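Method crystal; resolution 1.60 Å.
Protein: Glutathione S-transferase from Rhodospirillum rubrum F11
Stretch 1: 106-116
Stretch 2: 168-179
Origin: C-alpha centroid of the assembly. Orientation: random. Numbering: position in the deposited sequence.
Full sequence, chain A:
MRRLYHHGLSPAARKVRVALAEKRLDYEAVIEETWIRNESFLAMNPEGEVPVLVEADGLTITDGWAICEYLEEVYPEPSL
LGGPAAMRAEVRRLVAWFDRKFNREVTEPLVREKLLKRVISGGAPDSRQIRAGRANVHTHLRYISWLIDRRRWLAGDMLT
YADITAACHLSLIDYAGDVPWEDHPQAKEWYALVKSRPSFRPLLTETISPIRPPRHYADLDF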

# COMPACT_ATOMS: atom_id res chain seq x y z
N VAL A 106 4.56 -8.71 -10.66
CA VAL A 106 4.54 -8.42 -12.10
C VAL A 106 5.10 -7.02 -12.44
O VAL A 106 6.07 -6.85 -13.17
CB VAL A 106 3.10 -8.59 -12.64
CG1 VAL A 106 3.10 -8.36 -14.15
CG2 VAL A 106 2.45 -9.93 -12.29
N THR A 107 4.45 -5.97 -11.95
CA THR A 107 4.82 -4.63 -12.32
C THR A 107 6.26 -4.24 -11.96
O THR A 107 7.02 -3.74 -12.81
CB THR A 107 3.88 -3.60 -11.68
OG1 THR A 107 2.53 -4.05 -11.90
CG2 THR A 107 4.09 -2.24 -12.36
N GLU A 108 6.64 -4.47 -10.70
CA GLU A 108 7.99 -4.11 -10.28
C GLU A 108 9.06 -4.76 -11.13
O GLU A 108 9.88 -4.04 -11.66
CB GLU A 108 8.24 -4.44 -8.81
CG GLU A 108 7.74 -3.36 -7.91
CD GLU A 108 8.12 -3.56 -6.44
OE1 GLU A 108 8.68 -4.60 -6.07
OE2 GLU A 108 7.81 -2.65 -5.67
N PRO A 109 9.04 -6.09 -11.27
CA PRO A 109 10.12 -6.64 -12.10
C PRO A 109 10.06 -6.23 -13.57
O PRO A 109 11.07 -5.88 -14.17
CB PRO A 109 9.95 -8.13 -11.95
CG PRO A 109 8.55 -8.36 -11.48
CD PRO A 109 8.28 -7.16 -10.62
N LEU A 110 8.89 -6.20 -14.18
CA LEU A 110 8.87 -5.93 -15.63
C LEU A 110 9.16 -4.48 -15.94
O LEU A 110 9.84 -4.15 -16.88
CB LEU A 110 7.57 -6.41 -16.25
CG LEU A 110 7.38 -7.93 -16.27
CD1 LEU A 110 6.00 -8.36 -16.69
CD2 LEU A 110 8.39 -8.65 -17.19
N VAL A 111 8.57 -3.57 -15.16
CA VAL A 111 8.83 -2.16 -15.39
C VAL A 111 10.31 -1.81 -15.14
O VAL A 111 10.91 -1.07 -15.92
CB VAL A 111 7.90 -1.24 -14.54
CG1 VAL A 111 8.32 0.20 -14.61
CG2 VAL A 111 6.49 -1.42 -15.02
N ARG A 112 10.87 -2.36 -14.08
CA ARG A 112 12.23 -2.02 -13.72
C ARG A 112 13.14 -2.53 -14.86
O ARG A 112 13.95 -1.78 -15.40
CB ARG A 112 12.64 -2.66 -12.38
CG ARG A 112 14.04 -2.23 -11.93
CD ARG A 112 14.50 -3.00 -10.70
NE ARG A 112 14.41 -4.43 -10.90
CZ ARG A 112 13.60 -5.25 -10.25
NH1 ARG A 112 12.77 -4.78 -9.30
NH2 ARG A 112 13.60 -6.54 -10.57
N GLU A 113 12.98 -3.80 -15.18
CA GLU A 113 13.91 -4.49 -16.07
C GLU A 113 13.77 -4.07 -17.52
O GLU A 113 14.77 -3.92 -18.24
CB GLU A 113 13.78 -6.00 -15.93
CG GLU A 113 14.06 -6.54 -14.53
CD GLU A 113 15.42 -6.12 -14.00
OE1 GLU A 113 16.40 -6.08 -14.80
OE2 GLU A 113 15.53 -5.84 -12.79
N LYS A 114 12.54 -3.84 -17.97
CA LYS A 114 12.31 -3.54 -19.38
C LYS A 114 12.09 -2.10 -19.73
O LYS A 114 12.27 -1.70 -20.90
CB LYS A 114 11.15 -4.38 -19.89
CG LYS A 114 11.50 -5.84 -19.81
CD LYS A 114 10.47 -6.71 -20.46
CE LYS A 114 10.50 -6.54 -21.96
NZ LYS A 114 9.64 -7.58 -22.56
N LEU A 115 11.68 -1.28 -18.76
CA LEU A 115 11.38 0.07 -19.04
C LEU A 115 12.36 1.01 -18.36
O LEU A 115 13.02 1.82 -19.04
CB LEU A 115 9.94 0.39 -18.66
CG LEU A 115 8.91 -0.46 -19.37
CD1 LEU A 115 7.51 -0.05 -18.97
CD2 LEU A 115 9.10 -0.37 -20.89
N LEU A 116 12.45 0.95 -17.03
CA LEU A 116 13.29 1.89 -16.32
C LEU A 116 14.75 1.73 -16.73
O LEU A 116 15.43 2.71 -16.95
CB LEU A 116 13.16 1.75 -14.78
CG LEU A 116 14.05 2.77 -14.05
CD1 LEU A 116 13.65 4.21 -14.37
CD2 LEU A 116 14.05 2.53 -12.55
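Stretch 2, residues 168-179: CHLSLIDYAGDV

Stretch 2 enters as a helix already under way and runs in the same general direction as the helix of stretch 1. The two N-to-C directions differ by 36°, and the axes approach to 9.6 Å, a separation that leaves room for branched aliphatic side chains between them. The register follows from the shared direction: the CA of His 169 lies 6.5 Å from the CA of Thr 107, the CA of Leu 172 lies 7.0 Å from the CA of Val 111, and the CA of Ala 176 lies 6.5 Å from the CA of Lys 114. Steps of three or four residues on one helix are thus matched by similar steps on the other.

Cys 168 is turned out of reach of stretch 1; its carbonyl O instead accepts a hydrogen bond from Ser 171 OG at 2.7 Å, inside the same helix. His 169 opens the contact. Its CA-to-CB bond points sideways, but the end of its side chain comes nearer to stretch 1, beside Thr 107. Leu 170 and Ser 171 make no contact, as expected for the positions between two contacting turns.

Leu 172 points toward stretch 1 and packs its CB 4.0 Å from Val 111 CG2, while its CD2 lies 4.2 Å from Leu 115 CD1. Ile 173 leaves its backbone sideways, yet with chi1 and chi2 both in m its end reaches across: CD1 is 3.8 Å from Val 106 CG1 and also 3.8 Å from Thr 107 CA, and CG2 is 4.0 Å from Leu 110 CD1. One residue thereby spans a full turn of the partner helix. Asp 174 stays out of reach. Tyr 175 offers CD1 to Leu 115 CD2 at 4.1 Å, and Ala 176 brings its small CB 4.2 Å from the same Leu 115 CD2, so the same methyl touches two successive residues.

The helix then gives way to a Schellman motif. Gly 177 takes a positive phi of 79°, a conformation that favours glycine, and Asp 178 N bonds back to Ile 173 O at 3.1 Å. The turn leaves Asp 178 pointing toward stretch 1, where Lys 114 NZ donates to Asp 178 OD2 at 2.7 Å in a salt bridge. Lys 114 NZ also makes a weak hydrogen bond to Ala 176 O at 3.4 Å, tying the lysine to the backbone of the turn as well as to the acid. Val 179 makes no contact. The rule to read here is an aliphatic seam along the helices, closed by a salt bridge from Lys 114 to Asp 178, the residue after the glycine.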

# COMPACT_ATOMS: atom_id res chain seq x y z
N CYS A 168 -4.28 0.32 -14.87
CA CYS A 168 -3.08 1.18 -14.94
C CYS A 168 -1.83 0.30 -14.81
O CYS A 168 -0.84 0.50 -15.54
CB CYS A 168 -3.11 2.29 -13.92
SG CYS A 168 -4.23 3.61 -14.41
N HIS A 169 -1.87 -0.70 -13.93
CA HIS A 169 -0.75 -1.65 -13.84
C HIS A 169 -0.60 -2.38 -15.17
O HIS A 169 0.48 -2.45 -15.72
CB HIS A 169 -1.02 -2.61 -12.71
CG HIS A 169 -0.50 -2.11 -11.40
ND1 HIS A 169 -1.24 -1.40 -10.48
CD2 HIS A 169 0.74 -2.21 -10.89
CE1 HIS A 169 -0.48 -1.16 -9.42
NE2 HIS A 169 0.73 -1.58 -9.69
N LEU A 170 -1.71 -2.90 -15.70
CA LEU A 170 -1.67 -3.67 -16.94
C LEU A 170 -1.21 -2.83 -18.09
O LEU A 170 -0.57 -3.35 -19.02
CB LEU A 170 -2.99 -4.35 -17.23
CG LEU A 170 -3.19 -5.64 -16.42
CD1 LEU A 170 -4.63 -6.08 -16.43
CD2 LEU A 170 -2.34 -6.76 -17.01
N SER A 171 -1.49 -1.52 -18.06
CA SER A 171 -1.09 -0.64 -19.15
C SER A 171 0.42 -0.58 -19.23
O SER A 171 1.00 -0.42 -20.33
CB SER A 171 -1.70 0.75 -19.04
OG SER A 171 -1.15 1.58 -18.04
N LEU A 172 1.08 -0.67 -18.07
CA LEU A 172 2.56 -0.63 -18.09
C LEU A 172 3.13 -1.98 -18.55
O LEU A 172 4.10 -1.99 -19.32
CB LEU A 172 3.11 -0.25 -16.73
CG LEU A 172 3.04 1.25 -16.54
CD1 LEU A 172 3.07 1.53 -15.04
CD2 LEU A 172 4.17 1.92 -17.31
N ILE A 173 2.48 -3.08 -18.18
CA ILE A 173 2.88 -4.40 -18.70
C ILE A 173 2.67 -4.42 -20.21
O ILE A 173 3.51 -4.94 -20.94
CB ILE A 173 2.13 -5.57 -18.04
CG1 ILE A 173 2.12 -5.44 -16.49
CG2 ILE A 173 2.75 -6.90 -18.44
CD1 ILE A 173 3.44 -4.99 -15.88
N ASP A 174 1.63 -3.76 -20.66
CA ASP A 174 1.32 -3.74 -22.09
C ASP A 174 2.29 -2.85 -22.83
O ASP A 174 2.72 -3.19 -23.93
CB ASP A 174 -0.12 -3.29 -22.30
CG ASP A 174 -0.71 -3.71 -23.62
OD1 ASP A 174 -0.48 -4.82 -24.04
OD2 ASP A 174 -1.50 -2.90 -24.21
N TYR A 175 2.69 -1.72 -22.24
CA TYR A 175 3.72 -0.87 -22.82
C TYR A 175 5.04 -1.66 -23.07
O TYR A 175 5.72 -1.45 -24.10
CB TYR A 175 3.94 0.35 -21.92
CG TYR A 175 4.66 1.47 -22.61
CD1 TYR A 175 6.02 1.40 -22.85
CD2 TYR A 175 3.97 2.59 -23.02
CE1 TYR A 175 6.67 2.45 -23.50
CE2 TYR A 175 4.60 3.64 -23.68
CZ TYR A 175 5.96 3.53 -23.92
OH TYR A 175 6.61 4.58 -24.56
N ALA A 176 5.35 -2.59 -22.16
CA ALA A 176 6.50 -3.47 -22.27
C ALA A 176 6.29 -4.65 -23.21
O ALA A 176 7.23 -5.39 -23.48
CB ALA A 176 6.91 -3.98 -20.89
N GLY A 177 5.05 -4.84 -23.65
CA GLY A 177 4.71 -5.92 -24.59
C GLY A 177 4.57 -7.30 -23.96
O GLY A 177 4.60 -8.32 -24.65
N ASP A 178 4.33 -7.38 -22.66
CA ASP A 178 4.36 -8.63 -21.95
C ASP A 178 3.00 -9.18 -21.45
O ASP A 178 2.99 -10.09 -20.62
CB ASP A 178 5.34 -8.51 -20.77
CG ASP A 178 6.80 -8.51 -21.22
OD1 ASP A 178 7.11 -9.34 -22.10
OD2 ASP A 178 7.59 -7.66 -20.74
N VAL A 179 1.87 -8.64 -21.94
CA VAL A 179 0.59 -9.19 -21.54
C VAL A 179 0.11 -10.26 -22.52
O VAL A 179 -0.07 -9.95 -23.70
CB VAL A 179 -0.50 -8.13 -21.41
CG1 VAL A 179 -1.69 -8.73 -20.76
CG2 VAL A 179 -0.02 -6.94 -20.58